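Local coordinates for protein Rbam17540 (Bacillus amyloliquefaciens, PDB 2YOY) that is a copper-dependent lytic polysaccharide monooxygenase that probably cleaves polysaccharide chains such as cellulose by oxidation, at residues M13-K18 / D35-V40; G45-G50 / H104-K109; I56-G61 / I66-D71; N88-H93 / H154-V159; W160-A163 / A168-N171. All coordinates share one frame; numbering follows the deposited sequence.

Interaction 1. Residues M13-K18 / D35-V40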
# COMPACT_ATOMS: atom_id res chain seq x y z
N MET A 13 -8.53 2.14 -4.71
CA MET A 13 -9.65 2.98 -4.34
C MET A 13 -9.70 4.24 -5.22
O MET A 13 -10.79 4.67 -5.64
CB MET A 13 -9.62 3.40 -2.86
CG MET A 13 -10.91 3.95 -2.24
SD MET A 13 -12.00 2.56 -1.91
CE MET A 13 -11.34 1.91 -0.35
N GLY A 14 -8.54 4.77 -5.58
CA GLY A 14 -8.50 5.93 -6.54
C GLY A 14 -9.10 5.59 -7.91
O GLY A 14 -9.96 6.33 -8.46
N ALA A 15 -8.67 4.46 -8.44
CA ALA A 15 -9.18 3.93 -9.71
C ALA A 15 -10.66 3.67 -9.62
O ALA A 15 -11.40 3.97 -10.55
CB ALA A 15 -8.44 2.67 -10.10
N LEU A 16 -11.10 3.08 -8.52
CA LEU A 16 -12.56 2.92 -8.30
C LEU A 16 -13.31 4.20 -8.26
O LEU A 16 -14.39 4.27 -8.85
CB LEU A 16 -12.84 2.06 -7.06
CG LEU A 16 -12.37 0.63 -7.10
CD1 LEU A 16 -12.75 -0.06 -5.81
CD2 LEU A 16 -12.94 -0.18 -8.27
N GLU A 17 -12.80 5.24 -7.54
CA GLU A 17 -13.53 6.50 -7.45
C GLU A 17 -13.48 7.35 -8.74
O GLU A 17 -14.37 8.17 -9.00
CB GLU A 17 -12.98 7.34 -6.28
CG GLU A 17 -13.33 6.72 -4.93
CD GLU A 17 -13.65 7.68 -3.87
OE1 GLU A 17 -14.86 8.06 -3.75
OE2 GLU A 17 -12.74 8.00 -3.04
N LYS A 18 -12.50 7.11 -9.58
CA LYS A 18 -12.52 7.66 -10.96
C LYS A 18 -13.85 7.29 -11.62
O LYS A 18 -14.47 8.12 -12.28
CB LYS A 18 -11.31 7.18 -11.71
CG LYS A 18 -11.31 7.46 -13.20
CD LYS A 18 -10.02 6.93 -13.81
CE LYS A 18 -10.27 6.08 -15.04
NZ LYS A 18 -9.00 5.54 -15.59
N ASP A 35 -5.32 6.63 -12.75
CA ASP A 35 -5.21 6.04 -14.07
C ASP A 35 -4.30 4.84 -14.09
O ASP A 35 -4.39 4.03 -15.03
CB ASP A 35 -4.69 7.08 -15.08
CG ASP A 35 -5.78 7.99 -15.58
OD1 ASP A 35 -6.97 7.72 -15.35
OD2 ASP A 35 -5.44 9.00 -16.23
N ASN A 36 -3.46 4.70 -13.05
CA ASN A 36 -2.41 3.70 -13.01
C ASN A 36 -2.16 3.24 -11.58
O ASN A 36 -1.05 3.42 -11.02
CB ASN A 36 -1.11 4.30 -13.58
CG ASN A 36 -1.23 4.59 -15.08
OD1 ASN A 36 -1.53 3.68 -15.88
ND2 ASN A 36 -0.99 5.83 -15.46
N PRO A 37 -3.17 2.61 -10.99
CA PRO A 37 -3.01 2.13 -9.60
C PRO A 37 -1.91 1.07 -9.42
O PRO A 37 -1.45 0.83 -8.29
CB PRO A 37 -4.40 1.59 -9.25
CG PRO A 37 -4.98 1.20 -10.60
CD PRO A 37 -4.50 2.26 -11.54
N GLN A 38 -1.53 0.42 -10.51
CA GLN A 38 -0.44 -0.57 -10.53
C GLN A 38 0.98 -0.01 -10.47
O GLN A 38 1.93 -0.78 -10.45
CB GLN A 38 -0.56 -1.46 -11.80
CG GLN A 38 -0.21 -0.77 -13.13
CD GLN A 38 -1.38 -0.05 -13.79
OE1 GLN A 38 -2.40 0.23 -13.15
NE2 GLN A 38 -1.24 0.26 -15.09
N SER A 39 1.12 1.32 -10.43
CA SER A 39 2.43 1.94 -10.64
C SER A 39 2.98 2.65 -9.43
O SER A 39 3.74 3.56 -9.61
CB SER A 39 2.37 2.90 -11.85
OG SER A 39 1.86 2.20 -12.98
N VAL A 40 2.64 2.21 -8.20
CA VAL A 40 3.22 2.87 -6.99
C VAL A 40 4.60 2.23 -6.64
O VAL A 40 4.78 1.45 -5.68
CB VAL A 40 2.24 2.87 -5.82
CG1 VAL A 40 2.72 3.85 -4.73
CG2 VAL A 40 0.86 3.27 -6.23
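K18 reaches across from the helix to D35, and NZ forms a salt bridge with OD1 at 3.0 Å (K18 NZ to D35 OD1). The lysine leaves the helix with CG anti to the backbone N (chi1 170°) and stays extended until chi3, where a bend (130°) directs CE and NZ to the carboxylate, while CD itself passes near OD1. NZ meets OD1 on the anti side of the carboxylate, 29° out of its plane, and the two side chains cross at about a right angle. OD1 is also hydrogen-bonded to W23 NE1, so one carboxylate oxygen serves two donors. In the lytic polysaccharide monooxygenase fold this joins helix 10-21 to the loop that follows helix 23-30 and leads into strand 41-43, beside the first strand of the chain. With an alanine here in place of the lysine, the D35 carboxylate would probably lose its charged mate and keep the W23 bond, leaving this end of the loop less firmly tied to the helix. A turn earlier on the helix the contact becomes apolar, where A15 CB lies 3.8 Å from P37 CG. The buried proline ring also packs on Y3.

Interaction 2. Residues G45-G50 / H104-K109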
# COMPACT_ATOMS: atom_id res chain seq x y z
N GLY A 45 14.19 -2.18 -0.37
CA GLY A 45 15.05 -2.06 0.82
C GLY A 45 14.38 -1.45 2.03
O GLY A 45 15.04 -1.08 3.04
N PHE A 46 13.05 -1.33 1.96
CA PHE A 46 12.26 -0.84 3.09
C PHE A 46 12.31 -1.83 4.25
O PHE A 46 12.13 -3.04 4.05
CB PHE A 46 10.82 -0.61 2.63
CG PHE A 46 9.95 0.07 3.66
CD1 PHE A 46 9.88 1.46 3.70
CD2 PHE A 46 9.21 -0.67 4.55
CE1 PHE A 46 9.04 2.09 4.57
CE2 PHE A 46 8.41 -0.05 5.48
CZ PHE A 46 8.33 1.34 5.49
N PRO A 47 12.47 -1.34 5.49
CA PRO A 47 12.47 0.04 5.95
C PRO A 47 13.83 0.78 6.06
O PRO A 47 13.83 2.00 6.18
CB PRO A 47 11.84 -0.07 7.34
CG PRO A 47 12.25 -1.42 7.82
CD PRO A 47 12.20 -2.28 6.60
N ALA A 48 14.95 0.08 6.02
CA ALA A 48 16.27 0.76 6.14
C ALA A 48 16.54 1.67 4.94
O ALA A 48 17.15 2.73 5.06
CB ALA A 48 17.38 -0.27 6.28
N ALA A 49 16.06 1.27 3.77
CA ALA A 49 16.08 2.14 2.59
C ALA A 49 14.67 2.30 2.04
O ALA A 49 13.69 2.17 2.77
CB ALA A 49 17.04 1.58 1.56
N GLY A 50 14.57 2.59 0.75
CA GLY A 50 13.28 2.76 0.10
C GLY A 50 12.87 4.20 0.05
O GLY A 50 13.70 5.09 0.35
N HIS A 104 6.17 -7.98 2.18
CA HIS A 104 6.24 -7.62 3.62
C HIS A 104 5.17 -6.60 3.97
O HIS A 104 4.87 -5.68 3.19
CB HIS A 104 7.67 -7.25 4.07
CG HIS A 104 8.44 -6.37 3.12
ND1 HIS A 104 9.12 -5.26 3.55
CD2 HIS A 104 8.67 -6.46 1.78
CE1 HIS A 104 9.70 -4.66 2.52
NE2 HIS A 104 9.46 -5.39 1.44
N TYR A 105 4.55 -6.81 5.13
CA TYR A 105 3.37 -6.08 5.57
C TYR A 105 3.60 -5.45 6.94
O TYR A 105 4.18 -6.09 7.83
CB TYR A 105 2.16 -7.04 5.67
CG TYR A 105 1.67 -7.57 4.30
CD1 TYR A 105 2.22 -8.68 3.74
CD2 TYR A 105 0.67 -6.92 3.60
CE1 TYR A 105 1.81 -9.16 2.54
CE2 TYR A 105 0.24 -7.39 2.33
CZ TYR A 105 0.85 -8.50 1.81
OH TYR A 105 0.46 -9.05 0.63
N TYR A 106 3.14 -4.22 7.08
CA TYR A 106 3.31 -3.40 8.24
C TYR A 106 1.93 -2.82 8.61
O TYR A 106 1.08 -2.64 7.75
CB TYR A 106 4.25 -2.26 7.95
CG TYR A 106 5.61 -2.68 7.41
CD1 TYR A 106 5.77 -3.10 6.08
CD2 TYR A 106 6.71 -2.78 8.24
CE1 TYR A 106 6.98 -3.57 5.62
CE2 TYR A 106 7.93 -3.19 7.75
CZ TYR A 106 8.06 -3.59 6.46
OH TYR A 106 9.25 -4.04 5.98
N ILE A 107 1.76 -2.46 9.86
CA ILE A 107 0.56 -1.74 10.31
C ILE A 107 1.04 -0.56 11.15
O ILE A 107 2.10 -0.62 11.75
CB ILE A 107 -0.42 -2.61 11.11
CG1 ILE A 107 -1.79 -1.91 11.18
CG2 ILE A 107 0.12 -2.87 12.51
CD1 ILE A 107 -2.90 -2.83 11.60
N THR A 108 0.23 0.47 11.16
CA THR A 108 0.47 1.62 12.03
C THR A 108 0.39 1.20 13.49
O THR A 108 -0.39 0.35 13.87
CB THR A 108 -0.57 2.72 11.80
OG1 THR A 108 -1.85 2.12 11.63
CG2 THR A 108 -0.20 3.53 10.55
N LYS A 109 1.17 1.88 14.31
CA LYS A 109 1.23 1.62 15.75
C LYS A 109 0.00 2.16 16.43
O LYS A 109 -0.65 3.09 15.93
CB LYS A 109 2.47 2.24 16.36
CG LYS A 109 3.77 1.63 15.83
CD LYS A 109 5.00 2.40 16.31
CE LYS A 109 6.26 1.61 15.95
NZ LYS A 109 7.53 2.31 16.33
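F46 drives the edge of its ring into the face of Y106, with F46 CE2 over the centre of the tyrosine ring. The pair is T-shaped, the planes lying 87° apart and the centroids 5.1 Å. F46 CG is anti to the backbone N (chi1 -172°), which swings the ring toward strand 104-108 so that both CD2 and CE2 touch Y106, each 3.7 Å from Y106 CZ. This is the close-packed, buried part, and L157 of the adjoining strand also packs against both rings. H104 ND1 meets the Y106 hydroxyl at the edge of the phenol ring, in its plane, at 2.7 Å from Y106 OH; either could be the donor. The second imidazole nitrogen, NE2, is bonded to D161. Both ring nitrogens are thus occupied, and the imidazole turns its CE1 edge to the loop, 3.3 Å from F46 O. The outer side is looser. P47, exposed and preceded by a cis peptide bond, touches chiefly through CD, 3.5 Å from Y106 OH, while its CB sits over the rim of one face of the F46 ring. R120 holds the carbonyls of P47 and A49. The arrangement is that of a long loop of this monooxygenase family laid over the immunoglobulin-like beta sandwich, with F46 packed on the sheet that holds strand 100-108.

Interaction 3. Residues I56-G61 / I66-D71; sequences IASANG and IDFGLD
An ST motif at S58, set in the type I beta turn from I56 to A59, is tied here to D71 in the long loops beside the beta sandwich. S58 OG donates to D71 OD2 at 2.6 Å, on the syn side of the carboxylate, and S58 N donates to D71 OD1 at 2.9 Å, from above the carboxylate plane. Two bonds from one residue therefore grip both oxygens and limit the rotation of the carboxylate. The serine hydroxyl sits between the backbone N and the carbonyl carbon (chi1 75°), a position from which OG also accepts from G61 N at 3.0 Å, the bond that defines the ST motif. The carboxylate has further partners: OD2 forms a salt bridge with R55, and OD1 accepts from a water that in turn accepts from A57 N. An asparagine here would probably leave R55 without its negative mate and weaken the double hold on S58. A57 CB lies 4.1 Å from L70 CB and close to L70 O. Farther along, the two segments are tied by I66 N donating to G61 O at 3.2 Å. I66 CG1 packs against the G61 carbonyl, while CD1 extends to S58 O. The F68 ring turns its edge to S58 OG and G61 N, with CE1 3.5 Å from G61 N, and makes a cation-pi contact with R55. N60 lies side by side with the ring, its amide tilted 27° from the ring plane. D67 OD1 accepts from G69 N in an Asx turn, and D67 OD2 takes the backbone N of S32.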
# COMPACT_ATOMS: atom_id res chain seq x y z
N ILE A 56 6.08 7.68 1.40
CA ILE A 56 5.86 6.25 1.42
C ILE A 56 4.63 5.86 0.61
O ILE A 56 4.67 4.92 -0.20
CB ILE A 56 5.74 5.71 2.89
CG1 ILE A 56 7.07 5.94 3.61
CG2 ILE A 56 5.42 4.22 2.89
CD1 ILE A 56 7.00 5.74 5.10
N ALA A 57 3.52 6.54 0.86
CA ALA A 57 2.28 6.22 0.17
C ALA A 57 2.37 6.40 -1.34
O ALA A 57 1.77 5.65 -2.07
CB ALA A 57 1.15 7.01 0.77
N SER A 58 3.14 7.37 -1.85
CA SER A 58 3.28 7.58 -3.29
C SER A 58 4.50 6.85 -3.86
O SER A 58 4.75 6.89 -5.07
CB SER A 58 3.39 9.05 -3.62
OG SER A 58 4.67 9.54 -3.29
N ALA A 59 5.26 6.17 -2.99
CA ALA A 59 6.55 5.61 -3.36
C ALA A 59 7.43 6.66 -4.05
O ALA A 59 8.08 6.40 -5.07
CB ALA A 59 6.35 4.35 -4.24
N ASN A 60 7.46 7.85 -3.46
CA ASN A 60 8.15 9.01 -4.02
C ASN A 60 7.76 9.29 -5.50
O ASN A 60 8.61 9.41 -6.39
CB ASN A 60 9.66 8.85 -3.83
CG ASN A 60 10.37 10.18 -3.74
OD1 ASN A 60 9.75 11.23 -3.81
ND2 ASN A 60 11.69 10.14 -3.63
N GLY A 61 6.46 9.38 -5.74
CA GLY A 61 5.91 9.66 -7.06
C GLY A 61 5.98 8.50 -8.02
O GLY A 61 6.03 8.68 -9.21
N ILE A 66 3.60 8.65 -11.32
CA ILE A 66 2.46 9.24 -10.70
C ILE A 66 2.98 10.50 -9.98
O ILE A 66 4.16 10.81 -10.04
CB ILE A 66 1.73 8.30 -9.67
CG1 ILE A 66 2.69 7.87 -8.56
CG2 ILE A 66 1.17 7.08 -10.35
CD1 ILE A 66 2.08 6.97 -7.49
N ASP A 67 2.07 11.22 -9.37
CA ASP A 67 2.45 12.46 -8.62
C ASP A 67 2.50 12.13 -7.12
O ASP A 67 2.59 10.97 -6.76
CB ASP A 67 1.47 13.59 -8.94
CG ASP A 67 0.02 13.22 -8.65
OD1 ASP A 67 -0.23 12.32 -7.82
OD2 ASP A 67 -0.90 13.83 -9.27
N PHE A 68 2.44 13.14 -6.24
CA PHE A 68 2.56 12.95 -4.81
C PHE A 68 1.20 12.98 -4.10
O PHE A 68 1.17 13.10 -2.87
CB PHE A 68 3.46 14.02 -4.15
CG PHE A 68 4.89 14.03 -4.65
CD1 PHE A 68 5.61 12.87 -4.73
CD2 PHE A 68 5.49 15.23 -5.04
CE1 PHE A 68 6.91 12.86 -5.23
CE2 PHE A 68 6.79 15.25 -5.51
CZ PHE A 68 7.50 14.06 -5.61
N GLY A 69 0.09 12.83 -4.84
CA GLY A 69 -1.23 12.89 -4.23
C GLY A 69 -1.54 11.93 -3.07
O GLY A 69 -2.25 12.29 -2.17
N LEU A 70 -0.99 10.73 -3.15
CA LEU A 70 -1.20 9.73 -2.14
C LEU A 70 -0.53 10.09 -0.79
O LEU A 70 -0.91 9.53 0.25
CB LEU A 70 -0.78 8.38 -2.58
CG LEU A 70 -1.61 7.83 -3.74
CD1 LEU A 70 -0.91 6.57 -4.21
CD2 LEU A 70 -3.05 7.54 -3.35
N ASP A 71 0.37 11.06 -0.80
CA ASP A 71 1.09 11.38 0.40
C ASP A 71 0.34 12.29 1.36
O ASP A 71 0.76 12.43 2.50
CB ASP A 71 2.45 11.97 0.07
CG ASP A 71 3.38 10.98 -0.61
OD1 ASP A 71 3.40 9.78 -0.22
OD2 ASP A 71 4.13 11.42 -1.53
O HOH W 1 3.73 8.97 2.41

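Interaction 4. Residues N88-H93 / H154-V159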
# COMPACT_ATOMS: atom_id res chain seq x y z
N ASN A 88 -6.13 -12.30 8.03
CA ASN A 88 -6.82 -11.67 6.91
C ASN A 88 -6.07 -12.05 5.71
O ASN A 88 -4.88 -12.39 5.83
CB ASN A 88 -6.76 -10.14 7.08
CG ASN A 88 -7.94 -9.62 7.87
OD1 ASN A 88 -9.08 -9.44 7.33
ND2 ASN A 88 -7.71 -9.43 9.17
N THR A 89 -6.73 -12.00 4.54
CA THR A 89 -5.99 -12.24 3.30
C THR A 89 -5.78 -10.96 2.51
O THR A 89 -6.61 -10.07 2.52
CB THR A 89 -6.73 -13.23 2.42
OG1 THR A 89 -8.05 -12.70 2.19
CG2 THR A 89 -6.82 -14.58 3.11
N PHE A 90 -4.65 -10.92 1.80
CA PHE A 90 -4.24 -9.75 1.00
C PHE A 90 -3.94 -10.30 -0.38
O PHE A 90 -3.00 -11.07 -0.55
CB PHE A 90 -3.02 -9.05 1.62
CG PHE A 90 -3.32 -8.48 2.94
CD1 PHE A 90 -3.37 -9.27 4.09
CD2 PHE A 90 -3.64 -7.10 3.07
CE1 PHE A 90 -3.72 -8.73 5.31
CE2 PHE A 90 -4.00 -6.57 4.31
CZ PHE A 90 -4.03 -7.37 5.43
N THR A 91 -4.79 -9.94 -1.35
CA THR A 91 -4.66 -10.40 -2.73
C THR A 91 -4.23 -9.30 -3.67
O THR A 91 -4.88 -8.25 -3.74
CB THR A 91 -6.00 -10.96 -3.23
OG1 THR A 91 -6.34 -12.08 -2.41
CG2 THR A 91 -5.87 -11.41 -4.65
N TRP A 92 -3.13 -9.55 -4.37
CA TRP A 92 -2.59 -8.63 -5.38
C TRP A 92 -3.17 -8.94 -6.74
O TRP A 92 -3.41 -10.11 -7.07
CB TRP A 92 -1.06 -8.74 -5.42
CG TRP A 92 -0.36 -8.17 -4.19
CD1 TRP A 92 -0.27 -8.75 -2.97
CD2 TRP A 92 0.39 -6.95 -4.11
NE1 TRP A 92 0.48 -7.95 -2.12
CE2 TRP A 92 0.90 -6.85 -2.79
CE3 TRP A 92 0.65 -5.92 -5.00
CZ2 TRP A 92 1.66 -5.74 -2.35
CZ3 TRP A 92 1.43 -4.82 -4.55
CH2 TRP A 92 1.93 -4.76 -3.26
N HIS A 93 -3.43 -7.89 -7.52
CA HIS A 93 -3.70 -7.99 -8.95
C HIS A 93 -2.46 -7.43 -9.68
O HIS A 93 -1.98 -6.34 -9.33
CB HIS A 93 -4.90 -7.15 -9.33
CG HIS A 93 -5.16 -7.08 -10.80
ND1 HIS A 93 -5.70 -8.12 -11.52
CD2 HIS A 93 -4.90 -6.10 -11.69
CE1 HIS A 93 -5.78 -7.78 -12.79
NE2 HIS A 93 -5.31 -6.55 -12.92
N HIS A 154 -6.47 2.76 11.08
CA HIS A 154 -5.09 2.26 10.91
C HIS A 154 -4.77 2.19 9.44
O HIS A 154 -5.69 2.20 8.65
CB HIS A 154 -4.84 0.95 11.64
CG HIS A 154 -4.80 1.16 13.12
ND1 HIS A 154 -3.70 1.69 13.76
CD2 HIS A 154 -5.78 1.09 14.05
CE1 HIS A 154 -3.98 1.89 15.03
NE2 HIS A 154 -5.24 1.56 15.23
N ILE A 155 -3.47 2.12 9.11
CA ILE A 155 -3.01 1.90 7.73
C ILE A 155 -2.16 0.65 7.71
O ILE A 155 -1.28 0.46 8.53
CB ILE A 155 -2.27 3.13 7.20
CG1 ILE A 155 -3.23 4.31 7.05
CG2 ILE A 155 -1.55 2.83 5.90
CD1 ILE A 155 -2.56 5.64 6.72
N ILE A 156 -2.58 -0.30 6.87
CA ILE A 156 -1.74 -1.41 6.49
C ILE A 156 -0.96 -1.01 5.28
O ILE A 156 -1.52 -0.65 4.24
CB ILE A 156 -2.58 -2.68 6.30
CG1 ILE A 156 -3.23 -3.01 7.67
CG2 ILE A 156 -1.76 -3.87 5.72
CD1 ILE A 156 -4.31 -4.07 7.56
N LEU A 157 0.37 -1.12 5.39
CA LEU A 157 1.26 -1.06 4.24
C LEU A 157 1.69 -2.45 3.74
O LEU A 157 2.35 -3.24 4.47
CB LEU A 157 2.51 -0.30 4.62
CG LEU A 157 3.63 -0.17 3.62
CD1 LEU A 157 3.20 0.60 2.40
CD2 LEU A 157 4.86 0.50 4.27
N GLY A 158 1.35 -2.77 2.48
CA GLY A 158 1.99 -3.85 1.80
C GLY A 158 3.08 -3.50 0.84
O GLY A 158 2.91 -2.59 0.03
N VAL A 159 4.20 -4.22 0.93
CA VAL A 159 5.34 -3.98 0.08
C VAL A 159 5.70 -5.25 -0.74
O VAL A 159 5.84 -6.33 -0.19
CB VAL A 159 6.54 -3.50 0.90
CG1 VAL A 159 7.67 -3.07 -0.03
CG2 VAL A 159 6.18 -2.31 1.82
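Strands 88-93 and 154-159 pass each other at 48° between their N-to-C directions, with axes 10.3 Å apart at closest, a spacing too wide for backbone pairing and bridged by side chains. F90 and I156 meet in the gap at about a right angle. The far end of the phenyl ring, CE2 and CZ, fits against two branches of the isoleucine: F90 CE2 is 3.8 Å from I156 CG2, and F90 CZ is 3.9 Å from I156 CD1. The isoleucine can offer both because CG2 stands anti to the backbone N, while CG1 anti to the carbonyl carbon (chi1 -62°) and an extended chi2 bring CD1 to the ring. W92 makes the second, looser contact. The benzo edge of its indole faces the backbone at G158, with W92 CH2 4.1 Å from G158 O near the ring plane. W92 NE1 is satisfied by Y105 OH, which helps fix the turn of the indole. All five touching residues are buried, in the core of the sandwich. F90 and W92 hang from the sheet of strands 2-6, 86-94 and 141-146, I156 and G158 belong to the facing sheet, and Y105 and I107 of strand 100-108 and I144 and V146 of strand 141-146 pack around them.

Interaction 5. Residues W160-A163 / A168-N171; sequences WDVA and AFYN
W160 and F169 pair across the hairpin of strands 154-162 and 167-177, an antiparallel hydrogen-bonded pair of the sandwich sheet beside the copper site. W160 N donates to F169 O at 2.9 Å and F169 N to W160 O at 2.8 Å. Their side chains leave the same face of the sheet and lie side by side. The benzo ring of W160 and the phenyl ring are near parallel, 27° apart, but slid past each other, so that overlap is slight and contact concentrates at W160 CE3, 3.4 Å from F169 CD1. V162 CG2 closes in on the edge of the phenyl ring. F169 lies about 4 Å from the bound copper (I) ion by nearest atoms and meets H1, a copper ligand, edge-to-face. Farther out, W160 is steadied by stacking on W103, by Y94 edge-to-face, and by a hydrogen bond from NE1 to T100. On the other face D161 and A168 form the non-hydrogen-bonded pair, where D161 OD1 is 3.4 Å from A168 CB. Besides its bond to H104, D161 OD1 accepts from a water 2.8 Å away, which donates its other hydrogen to Y170 OH at 3.0 Å.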
# COMPACT_ATOMS: atom_id res chain seq x y z
N TRP A 160 5.88 -5.08 -2.04
CA TRP A 160 6.22 -6.14 -2.94
C TRP A 160 7.62 -5.83 -3.50
O TRP A 160 7.79 -4.84 -4.21
CB TRP A 160 5.17 -6.21 -4.04
CG TRP A 160 5.54 -7.07 -5.24
CD1 TRP A 160 6.29 -8.19 -5.23
CD2 TRP A 160 5.19 -6.83 -6.62
NE1 TRP A 160 6.41 -8.69 -6.49
CE2 TRP A 160 5.75 -7.87 -7.36
CE3 TRP A 160 4.44 -5.85 -7.28
CZ2 TRP A 160 5.61 -7.96 -8.76
CZ3 TRP A 160 4.30 -5.92 -8.65
CH2 TRP A 160 4.88 -7.00 -9.38
N ASP A 161 8.60 -6.65 -3.14
CA ASP A 161 9.98 -6.50 -3.65
C ASP A 161 10.19 -7.33 -4.91
O ASP A 161 9.97 -8.54 -4.90
CB ASP A 161 10.99 -7.01 -2.61
CG ASP A 161 11.19 -6.06 -1.45
OD1 ASP A 161 10.41 -5.06 -1.29
OD2 ASP A 161 12.12 -6.36 -0.62
N VAL A 162 10.70 -6.68 -5.95
CA VAL A 162 11.03 -7.35 -7.23
C VAL A 162 12.44 -7.94 -7.11
O VAL A 162 13.39 -7.30 -6.61
CB VAL A 162 10.93 -6.36 -8.42
CG1 VAL A 162 11.34 -7.03 -9.73
CG2 VAL A 162 9.54 -5.79 -8.52
N ALA A 163 12.55 -9.20 -7.49
CA ALA A 163 13.80 -9.98 -7.28
C ALA A 163 14.99 -9.44 -8.10
O ALA A 163 16.15 -9.42 -7.64
CB ALA A 163 13.54 -11.40 -7.69
N ALA A 168 10.50 -1.80 -5.80
CA ALA A 168 9.44 -2.43 -4.99
C ALA A 168 8.18 -1.62 -5.18
O ALA A 168 8.25 -0.44 -5.58
CB ALA A 168 9.81 -2.50 -3.52
N PHE A 169 7.03 -2.22 -4.89
CA PHE A 169 5.74 -1.54 -5.00
C PHE A 169 5.17 -1.42 -3.60
O PHE A 169 5.26 -2.37 -2.81
CB PHE A 169 4.81 -2.34 -5.94
CG PHE A 169 5.28 -2.33 -7.37
CD1 PHE A 169 6.35 -3.13 -7.76
CD2 PHE A 169 4.76 -1.43 -8.29
CE1 PHE A 169 6.84 -3.05 -9.04
CE2 PHE A 169 5.22 -1.39 -9.59
CZ PHE A 169 6.26 -2.18 -9.94
N TYR A 170 4.65 -0.22 -3.30
CA TYR A 170 4.22 0.20 -1.98
C TYR A 170 2.74 0.51 -2.04
O TYR A 170 2.35 1.41 -2.71
CB TYR A 170 5.02 1.45 -1.51
CG TYR A 170 6.47 1.15 -1.31
CD1 TYR A 170 7.35 1.17 -2.40
CD2 TYR A 170 6.96 0.81 -0.07
CE1 TYR A 170 8.68 0.80 -2.23
CE2 TYR A 170 8.28 0.48 0.12
CZ TYR A 170 9.14 0.49 -0.95
OH TYR A 170 10.44 0.09 -0.69
N ASN A 171 1.91 -0.26 -1.32
CA ASN A 171 0.49 -0.00 -1.31
C ASN A 171 -0.03 0.13 0.12
O ASN A 171 -0.10 -0.84 0.89
CB ASN A 171 -0.31 -1.12 -1.97
CG ASN A 171 -0.43 -1.06 -3.51
OD1 ASN A 171 -1.24 -1.81 -4.07
ND2 ASN A 171 0.40 -0.26 -4.19
O HOH W 2 11.21 -2.71 -0.09

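How the interactions relate
From the N terminus, interaction 1 closes the first loop, tying helix 10-21 to the loop ahead of strand 41-43. Interaction 2 then spans a long loop, from 45-50 to strand 100-108, and interaction 3 is nested inside it, folding 56-61 back on 66-71. Interaction 4 crosses interaction 2, since 88-93 lies within that loop and 154-159 beyond it; it joins the two sheets. Interaction 5 comes last, closing the short turn of the hairpin of strands 154-162 and 167-177. Strand 167-177 gathers several of them: V40 O probably bonds Y170 N, A59 CB packs on Y170, and G158 O probably bonds N171 N. F46 touches I56, linking interactions 2 and 3.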